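Long-range contact in coiled-coil and C2 domain-containing protein 1-like (Drosophila melanogaster, PDB 6EI6), which binds monophosphorylated phosphatidylinositols and regulates ESCRT-dependent endosomal sorting, keeping full activity in the ESCRT-III subunit Shrub, probably by preventing its inappropriate polymerisation: residues Asn112-Arg126 / Gly241-Ile253. Sequence-based numbering, arbitrary orientation.
Sequences NTDLTDSELEIVVVR and GKLEVKIRVRNPI
Arg-248 reaches two acids of 112-126. Its NH1 and NH2 grip Asp-114 end-on, NH2 meeting OD2 at 3.1 Å on the syn lone pair, while NH1 also bonds Glu-121 OE2 at 3.0 Å from above the carboxylate plane. A bend at chi3 (64°) turns the guanidinium back toward these acids, and a water links NE to Asn-112 OD1. Arg-172 also pairs with Glu-121. Replacing Arg-248 with alanine is likely to leave Asp-114 without its charge partner and the turn from Asn-112 to Leu-115 less firmly tied to the sheet. Asn-112 itself adds an almost straight bond, ND2 to Val-249 O at 2.8 Å.

Backbone pairing is antiparallel: Glu-121 with Arg-248 and Val-123 with Lys-246 are hydrogen-bonded pairs. These are the two central strands of one sheet of the C2 beta-sandwich. A classic bulge follows, Val-125 and Arg-126 both facing Glu-244. There Glu-244 OE1 lies over one face of the Arg-126 guanidinium, 3.0 Å from NE, a purely electrostatic pairing; its OE2 bonds His-227.

On the sandwich interior, Leu-120 CD1 touches Ile-247 CG2 at 3.9 Å and Val-249 CG1 at 3.8 Å; nearby, Ile-122 and Val-245 pack against Phe-195 of the facing sheet.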
ATOM      1  N   ASN A 112      -6.090   3.163 -10.774  1.00 58.02           N
ATOM      2  CA  ASN A 112      -5.568   2.007 -11.513  1.00 57.39           C
ATOM      3  C   ASN A 112      -6.699   1.331 -12.298  1.00 57.00           C
ATOM      4  O   ASN A 112      -7.091   0.185 -12.034  1.00 54.66           O
ATOM      5  CB  ASN A 112      -4.876   0.990 -10.591  1.00 48.11           C
ATOM      6  CG  ASN A 112      -3.845   1.616  -9.692  1.00 49.03           C
ATOM      7  OD1 ASN A 112      -3.283   2.653 -10.016  1.00 49.34           O
ATOM      8  ND2 ASN A 112      -3.579   0.979  -8.552  1.00 46.68           N
ATOM      9  N   THR A 113      -7.237   2.072 -13.270  1.00 56.68           N
ATOM     10  CA  THR A 113      -8.226   1.477 -14.168  1.00 62.25           C
ATOM     11  C   THR A 113      -7.626   0.427 -15.099  1.00 62.26           C
ATOM     12  O   THR A 113      -8.370  -0.392 -15.643  1.00 61.29           O
ATOM     13  CB  THR A 113      -8.898   2.540 -15.019  1.00 56.12           C
ATOM     14  OG1 THR A 113      -7.882   3.308 -15.682  1.00 66.94           O
ATOM     15  CG2 THR A 113      -9.739   3.442 -14.155  1.00 59.14           C
ATOM     16  N   ASP A 114      -6.304   0.441 -15.297  1.00 65.02           N
ATOM     17  CA  ASP A 114      -5.608  -0.543 -16.130  1.00 59.82           C
ATOM     18  C   ASP A 114      -5.775  -1.982 -15.652  1.00 56.94           C
ATOM     19  O   ASP A 114      -5.333  -2.894 -16.357  1.00 63.44           O
ATOM     20  CB  ASP A 114      -4.120  -0.210 -16.171  1.00 54.28           C
ATOM     21  CG  ASP A 114      -3.588   0.184 -14.801  1.00 65.22           C
ATOM     22  OD1 ASP A 114      -3.674  -0.644 -13.864  1.00 67.30           O
ATOM     23  OD2 ASP A 114      -3.109   1.326 -14.644  1.00 67.58           O
ATOM     24  N   LEU A 115      -6.391  -2.217 -14.495  1.00 52.41           N
ATOM     25  CA  LEU A 115      -6.446  -3.540 -13.894  1.00 54.67           C
ATOM     26  C   LEU A 115      -7.883  -4.005 -13.738  1.00 53.22           C
ATOM     27  O   LEU A 115      -8.754  -3.243 -13.321  1.00 55.99           O
ATOM     28  CB  LEU A 115      -5.775  -3.551 -12.513  1.00 55.37           C
ATOM     29  CG  LEU A 115      -4.324  -3.988 -12.328  1.00 53.26           C
ATOM     30  CD1 LEU A 115      -3.398  -3.422 -13.387  1.00 54.86           C
ATOM     31  CD2 LEU A 115      -3.879  -3.511 -10.968  1.00 50.33           C
ATOM     32  N   THR A 116      -8.119  -5.268 -14.046  1.00 53.35           N
ATOM     33  CA  THR A 116      -9.388  -5.892 -13.718  1.00 57.73           C
ATOM     34  C   THR A 116      -9.664  -5.763 -12.222  1.00 57.88           C
ATOM     35  O   THR A 116      -8.763  -5.544 -11.411  1.00 60.57           O
ATOM     36  CB  THR A 116      -9.358  -7.367 -14.149  1.00 59.46           C
ATOM     37  OG1 THR A 116      -9.185  -7.422 -15.569  1.00 66.89           O
ATOM     38  CG2 THR A 116     -10.632  -8.125 -13.787  1.00 57.60           C
ATOM     39  N   ASP A 117     -10.944  -5.869 -11.869  1.00 59.80           N
ATOM     40  CA  ASP A 117     -11.340  -6.038 -10.477  1.00 58.93           C
ATOM     41  C   ASP A 117     -10.683  -7.259  -9.842  1.00 60.18           C
ATOM     42  O   ASP A 117     -10.428  -7.268  -8.630  1.00 58.18           O
ATOM     43  CB  ASP A 117     -12.873  -6.156 -10.393  1.00 60.70           C
ATOM     44  CG  ASP A 117     -13.388  -6.155  -8.956  1.00 67.02           C
ATOM     45  OD1 ASP A 117     -13.412  -5.059  -8.334  1.00 68.55           O
ATOM     46  OD2 ASP A 117     -13.755  -7.247  -8.454  1.00 64.51           O
ATOM     47  N   SER A 118     -10.417  -8.301 -10.628  1.00 62.33           N
ATOM     48  CA  SER A 118      -9.914  -9.566 -10.109  1.00 59.44           C
ATOM     49  C   SER A 118      -8.395  -9.665 -10.154  1.00 57.50           C
ATOM     50  O   SER A 118      -7.851 -10.723  -9.829  1.00 61.43           O
ATOM     51  CB  SER A 118     -10.521 -10.730 -10.894  1.00 58.40           C
ATOM     52  OG  SER A 118     -10.024 -10.749 -12.227  1.00 61.86           O
ATOM     53  N   GLU A 119      -7.702  -8.595 -10.527  1.00 54.89           N
ATOM     54  CA  GLU A 119      -6.289  -8.662 -10.869  1.00 56.65           C
ATOM     55  C   GLU A 119      -5.421  -7.951  -9.840  1.00 58.51           C
ATOM     56  O   GLU A 119      -5.654  -6.778  -9.518  1.00 56.27           O
ATOM     57  CB  GLU A 119      -6.037  -8.053 -12.245  1.00 53.95           C
ATOM     58  CG  GLU A 119      -6.272  -9.040 -13.343  1.00 58.27           C
ATOM     59  CD  GLU A 119      -5.842  -8.531 -14.695  1.00 67.65           C
ATOM     60  OE1 GLU A 119      -5.666  -7.290 -14.863  1.00 62.62           O
ATOM     61  OE2 GLU A 119      -5.680  -9.397 -15.592  1.00 71.92           O
ATOM     62  N   LEU A 120      -4.402  -8.656  -9.363  1.00 54.79           N
ATOM     63  CA  LEU A 120      -3.296  -8.060  -8.636  1.00 48.73           C
ATOM     64  C   LEU A 120      -2.069  -8.095  -9.530  1.00 47.19           C
ATOM     65  O   LEU A 120      -1.766  -9.132 -10.127  1.00 49.95           O
ATOM     66  CB  LEU A 120      -3.037  -8.807  -7.331  1.00 49.14           C
ATOM     67  CG  LEU A 120      -1.911  -8.207  -6.503  1.00 48.26           C
ATOM     68  CD1 LEU A 120      -2.264  -8.157  -5.024  1.00 44.43           C
ATOM     69  CD2 LEU A 120      -0.658  -9.021  -6.729  1.00 52.76           C
ATOM     70  N   GLU A 121      -1.372  -6.970  -9.623  1.00 44.28           N
ATOM     71  CA  GLU A 121      -0.158  -6.859 -10.414  1.00 45.68           C
ATOM     72  C   GLU A 121       1.055  -6.688  -9.502  1.00 47.48           C
ATOM     73  O   GLU A 121       1.011  -5.920  -8.536  1.00 45.20           O
ATOM     74  CB  GLU A 121      -0.246  -5.681 -11.383  1.00 47.29           C
ATOM     75  CG  GLU A 121       0.955  -5.568 -12.298  1.00 49.24           C
ATOM     76  CD  GLU A 121       0.828  -4.435 -13.278  1.00 58.84           C
ATOM     77  OE1 GLU A 121       0.413  -4.699 -14.434  1.00 62.34           O
ATOM     78  OE2 GLU A 121       1.132  -3.279 -12.884  1.00 60.31           O
ATOM     79  N   ILE A 122       2.145  -7.398  -9.820  1.00 49.48           N
ATOM     80  CA  ILE A 122       3.425  -7.265  -9.124  1.00 45.90           C
ATOM     81  C   ILE A 122       4.459  -6.752 -10.117  1.00 48.47           C
ATOM     82  O   ILE A 122       4.559  -7.269 -11.236  1.00 51.30           O
ATOM     83  CB  ILE A 122       3.882  -8.594  -8.503  1.00 41.97           C
ATOM     84  CG1 ILE A 122       2.897  -9.017  -7.427  1.00 43.43           C
ATOM     85  CG2 ILE A 122       5.274  -8.457  -7.913  1.00 40.01           C
ATOM     86  CD1 ILE A 122       2.983 -10.472  -7.079  1.00 45.52           C
ATOM     87  N   VAL A 123       5.213  -5.730  -9.717  1.00 43.24           N
ATOM     88  CA  VAL A 123       6.239  -5.130 -10.559  1.00 42.09           C
ATOM     89  C   VAL A 123       7.566  -5.253  -9.832  1.00 49.72           C
ATOM     90  O   VAL A 123       7.729  -4.704  -8.734  1.00 49.19           O
ATOM     91  CB  VAL A 123       5.940  -3.660 -10.870  1.00 46.23           C
ATOM     92  CG1 VAL A 123       6.985  -3.112 -11.811  1.00 44.81           C
ATOM     93  CG2 VAL A 123       4.531  -3.502 -11.457  1.00 47.18           C
ATOM     94  N   VAL A 124       8.506  -5.983 -10.430  1.00 49.99           N
ATOM     95  CA  VAL A 124       9.881  -6.019  -9.949  1.00 46.64           C
ATOM     96  C   VAL A 124      10.621  -4.929 -10.715  1.00 50.02           C
ATOM     97  O   VAL A 124      10.807  -5.028 -11.928  1.00 53.24           O
ATOM     98  CB  VAL A 124      10.521  -7.401 -10.145  1.00 47.19           C
ATOM     99  CG1 VAL A 124      11.871  -7.483  -9.445  1.00 47.73           C
ATOM    100  CG2 VAL A 124       9.606  -8.501  -9.617  1.00 42.29           C
ATOM    101  N   VAL A 125      11.032  -3.879 -10.013  1.00 50.10           N
ATOM    102  CA  VAL A 125      11.477  -2.652 -10.657  1.00 55.86           C
ATOM    103  C   VAL A 125      12.992  -2.601 -10.829  1.00 55.14           C
ATOM    104  O   VAL A 125      13.487  -2.171 -11.867  1.00 56.85           O
ATOM    105  CB  VAL A 125      10.959  -1.417  -9.883  1.00 53.64           C
ATOM    106  CG1 VAL A 125      11.409  -0.150 -10.559  1.00 49.57           C
ATOM    107  CG2 VAL A 125       9.445  -1.455  -9.777  1.00 49.26           C
ATOM    108  N   ARG A 126      13.759  -2.954  -9.805  1.00 53.18           N
ATOM    109  CA  ARG A 126      15.205  -2.815  -9.933  1.00 54.47           C
ATOM    110  C   ARG A 126      15.850  -3.271  -8.638  1.00 60.08           C
ATOM    111  O   ARG A 126      15.231  -3.244  -7.568  1.00 58.14           O
ATOM    112  CB  ARG A 126      15.661  -1.371 -10.258  1.00 53.43           C
ATOM    113  CG  ARG A 126      15.349  -0.334  -9.194  1.00 60.05           C
ATOM    114  CD  ARG A 126      15.796   1.093  -9.569  1.00 58.11           C
ATOM    115  NE  ARG A 126      16.103   1.861  -8.357  1.00 71.40           N
ATOM    116  CZ  ARG A 126      16.251   3.187  -8.299  1.00 77.30           C
ATOM    117  NH1 ARG A 126      16.125   3.933  -9.393  1.00 78.03           N
ATOM    118  NH2 ARG A 126      16.532   3.773  -7.136  1.00 70.52           N
ATOM    119  N   GLY A 241      22.415  -4.784  -0.520  1.00 56.52           N
ATOM    120  CA  GLY A 241      21.550  -3.963  -1.359  1.00 58.46           C
ATOM    121  C   GLY A 241      20.048  -3.991  -1.111  1.00 53.07           C
ATOM    122  O   GLY A 241      19.558  -4.441  -0.060  1.00 49.45           O
ATOM    123  N   LYS A 242      19.301  -3.513  -2.105  1.00 51.67           N
ATOM    124  CA  LYS A 242      17.868  -3.299  -1.972  1.00 55.31           C
ATOM    125  C   LYS A 242      17.163  -3.703  -3.255  1.00 54.25           C
ATOM    126  O   LYS A 242      17.766  -3.747  -4.331  1.00 54.87           O
ATOM    127  CB  LYS A 242      17.524  -1.833  -1.661  1.00 51.87           C
ATOM    128  CG  LYS A 242      17.919  -1.363  -0.280  1.00 52.94           C
ATOM    129  CD  LYS A 242      17.387   0.031  -0.039  1.00 55.97           C
ATOM    130  CE  LYS A 242      18.322   1.070  -0.623  1.00 58.94           C
ATOM    131  NZ  LYS A 242      19.145   1.670   0.466  1.00 70.13           N
ATOM    132  N   LEU A 243      15.860  -3.962  -3.127  1.00 47.78           N
ATOM    133  CA  LEU A 243      14.992  -4.264  -4.258  1.00 49.82           C
ATOM    134  C   LEU A 243      13.803  -3.304  -4.249  1.00 51.22           C
ATOM    135  O   LEU A 243      13.182  -3.082  -3.203  1.00 50.67           O
ATOM    136  CB  LEU A 243      14.515  -5.725  -4.211  1.00 43.22           C
ATOM    137  CG  LEU A 243      13.738  -6.237  -5.426  1.00 45.33           C
ATOM    138  CD1 LEU A 243      14.609  -6.289  -6.660  1.00 47.47           C
ATOM    139  CD2 LEU A 243      13.146  -7.589  -5.159  1.00 41.10           C
ATOM    140  N   GLU A 244      13.490  -2.735  -5.407  1.00 50.07           N
ATOM    141  CA  GLU A 244      12.369  -1.820  -5.548  1.00 46.14           C
ATOM    142  C   GLU A 244      11.227  -2.513  -6.276  1.00 47.35           C
ATOM    143  O   GLU A 244      11.428  -3.101  -7.346  1.00 49.47           O
ATOM    144  CB  GLU A 244      12.781  -0.562  -6.300  1.00 49.19           C
ATOM    145  CG  GLU A 244      11.629   0.381  -6.498  1.00 52.04           C
ATOM    146  CD  GLU A 244      11.975   1.515  -7.416  1.00 59.06           C
ATOM    147  OE1 GLU A 244      13.173   1.689  -7.716  1.00 62.82           O
ATOM    148  OE2 GLU A 244      11.050   2.232  -7.848  1.00 63.30           O
ATOM    149  N   VAL A 245      10.024  -2.394  -5.720  1.00 47.35           N
ATOM    150  CA  VAL A 245       8.906  -3.254  -6.071  1.00 44.83           C
ATOM    151  C   VAL A 245       7.599  -2.459  -5.990  1.00 48.08           C
ATOM    152  O   VAL A 245       7.458  -1.540  -5.180  1.00 45.39           O
ATOM    153  CB  VAL A 245       8.932  -4.473  -5.124  1.00 42.23           C
ATOM    154  CG1 VAL A 245       7.556  -5.052  -4.923  1.00 45.19           C
ATOM    155  CG2 VAL A 245       9.897  -5.520  -5.653  1.00 45.28           C
ATOM    156  N   LYS A 246       6.641  -2.812  -6.849  1.00 45.15           N
ATOM    157  CA  LYS A 246       5.283  -2.286  -6.791  1.00 41.76           C
ATOM    158  C   LYS A 246       4.290  -3.435  -6.664  1.00 45.01           C
ATOM    159  O   LYS A 246       4.489  -4.503  -7.250  1.00 46.56           O
ATOM    160  CB  LYS A 246       4.946  -1.476  -8.034  1.00 43.29           C
ATOM    161  CG  LYS A 246       5.864  -0.302  -8.310  1.00 44.91           C
ATOM    162  CD  LYS A 246       5.535   0.265  -9.678  1.00 42.35           C
ATOM    163  CE  LYS A 246       6.045   1.681  -9.809  1.00 50.83           C
ATOM    164  NZ  LYS A 246       5.712   2.218 -11.157  1.00 56.35           N
ATOM    165  N   ILE A 247       3.224  -3.230  -5.889  1.00 40.44           N
ATOM    166  CA  ILE A 247       2.089  -4.145  -5.876  1.00 39.88           C
ATOM    167  C   ILE A 247       0.823  -3.325  -6.057  1.00 45.35           C
ATOM    168  O   ILE A 247       0.569  -2.381  -5.297  1.00 42.58           O
ATOM    169  CB  ILE A 247       2.016  -4.971  -4.586  1.00 40.15           C
ATOM    170  CG1 ILE A 247       3.403  -5.523  -4.236  1.00 43.16           C
ATOM    171  CG2 ILE A 247       1.004  -6.098  -4.759  1.00 38.69           C
ATOM    172  CD1 ILE A 247       3.397  -6.351  -2.981  1.00 40.00           C
ATOM    173  N   ARG A 248       0.037  -3.667  -7.068  1.00 43.54           N
ATOM    174  CA  ARG A 248      -1.040  -2.794  -7.504  1.00 43.06           C
ATOM    175  C   ARG A 248      -2.330  -3.573  -7.664  1.00 44.45           C
ATOM    176  O   ARG A 248      -2.329  -4.686  -8.190  1.00 48.26           O
ATOM    177  CB  ARG A 248      -0.687  -2.120  -8.816  1.00 43.00           C
ATOM    178  CG  ARG A 248       0.648  -1.400  -8.782  1.00 46.56           C
ATOM    179  CD  ARG A 248       0.990  -0.826 -10.147  1.00 48.48           C
ATOM    180  NE  ARG A 248       0.032   0.201 -10.571  1.00 50.01           N
ATOM    181  CZ  ARG A 248      -0.856   0.033 -11.552  1.00 52.86           C
ATOM    182  NH1 ARG A 248      -0.919  -1.125 -12.215  1.00 53.68           N
ATOM    183  NH2 ARG A 248      -1.681   1.024 -11.877  1.00 50.07           N
ATOM    184  N   VAL A 249      -3.434  -2.969  -7.228  1.00 46.48           N
ATOM    185  CA  VAL A 249      -4.770  -3.499  -7.475  1.00 49.17           C
ATOM    186  C   VAL A 249      -5.625  -2.392  -8.084  1.00 48.32           C
ATOM    187  O   VAL A 249      -5.262  -1.211  -8.063  1.00 45.70           O
ATOM    188  CB  VAL A 249      -5.423  -4.059  -6.203  1.00 41.80           C
ATOM    189  CG1 VAL A 249      -4.728  -5.333  -5.799  1.00 40.42           C
ATOM    190  CG2 VAL A 249      -5.350  -3.023  -5.091  1.00 43.01           C
ATOM    191  N   ARG A 250      -6.749  -2.806  -8.680  1.00 45.62           N
ATOM    192  CA  ARG A 250      -7.674  -1.836  -9.261  1.00 52.96           C
ATOM    193  C   ARG A 250      -8.315  -0.964  -8.183  1.00 50.88           C
ATOM    194  O   ARG A 250      -8.514   0.234  -8.383  1.00 45.60           O
ATOM    195  CB  ARG A 250      -8.752  -2.547 -10.078  1.00 53.20           C
ATOM    196  CG  ARG A 250     -10.114  -1.901  -9.960  1.00 56.18           C
ATOM    197  CD  ARG A 250     -10.991  -2.096 -11.180  1.00 59.70           C
ATOM    198  NE  ARG A 250     -10.671  -1.106 -12.209  1.00 66.78           N
ATOM    199  CZ  ARG A 250     -11.390  -0.913 -13.309  1.00 62.23           C
ATOM    200  NH1 ARG A 250     -12.476  -1.637 -13.515  1.00 62.36           N
ATOM    201  NH2 ARG A 250     -11.024   0.004 -14.197  1.00 61.03           N
ATOM    202  N   ASN A 251      -8.656  -1.532  -7.037  1.00 48.51           N
ATOM    203  CA  ASN A 251      -9.102  -0.700  -5.929  1.00 49.24           C
ATOM    204  C   ASN A 251      -8.822  -1.453  -4.643  1.00 42.34           C
ATOM    205  O   ASN A 251      -8.580  -2.666  -4.676  1.00 42.49           O
ATOM    206  CB  ASN A 251     -10.591  -0.327  -6.064  1.00 45.15           C
ATOM    207  CG  ASN A 251     -11.469  -1.522  -6.357  1.00 49.91           C
ATOM    208  OD1 ASN A 251     -11.865  -1.736  -7.499  1.00 56.40           O
ATOM    209  ND2 ASN A 251     -11.793  -2.299  -5.334  1.00 46.11           N
ATOM    210  N   PRO A 252      -8.821  -0.767  -3.499  1.00 38.32           N
ATOM    211  CA  PRO A 252      -8.504  -1.448  -2.241  1.00 35.44           C
ATOM    212  C   PRO A 252      -9.493  -2.560  -1.928  1.00 41.81           C
ATOM    213  O   PRO A 252     -10.642  -2.546  -2.372  1.00 41.65           O
ATOM    214  CB  PRO A 252      -8.572  -0.324  -1.202  1.00 37.45           C
ATOM    215  CG  PRO A 252      -8.321   0.933  -1.968  1.00 35.27           C
ATOM    216  CD  PRO A 252      -8.901   0.697  -3.334  1.00 37.46           C
ATOM    217  N   ILE A 253      -9.019  -3.551  -1.169  1.00 38.58           N
ATOM    218  CA  ILE A 253      -9.879  -4.647  -0.737  1.00 40.23           C
ATOM    219  C   ILE A 253     -11.123  -4.102  -0.042  1.00 41.60           C
ATOM    220  O   ILE A 253     -12.251  -4.529  -0.314  1.00 41.41           O
ATOM    221  CB  ILE A 253      -9.101  -5.614   0.179  1.00 42.07           C
ATOM    222  CG1 ILE A 253      -7.797  -6.072  -0.481  1.00 42.32           C
ATOM    223  CG2 ILE A 253      -9.948  -6.820   0.523  1.00 37.38           C
ATOM    224  CD1 ILE A 253      -7.965  -6.530  -1.884  1.00 41.93           C
TER
HETATM  225  O   HOH W   1      -0.327   2.745  -9.565  1.00 51.94           O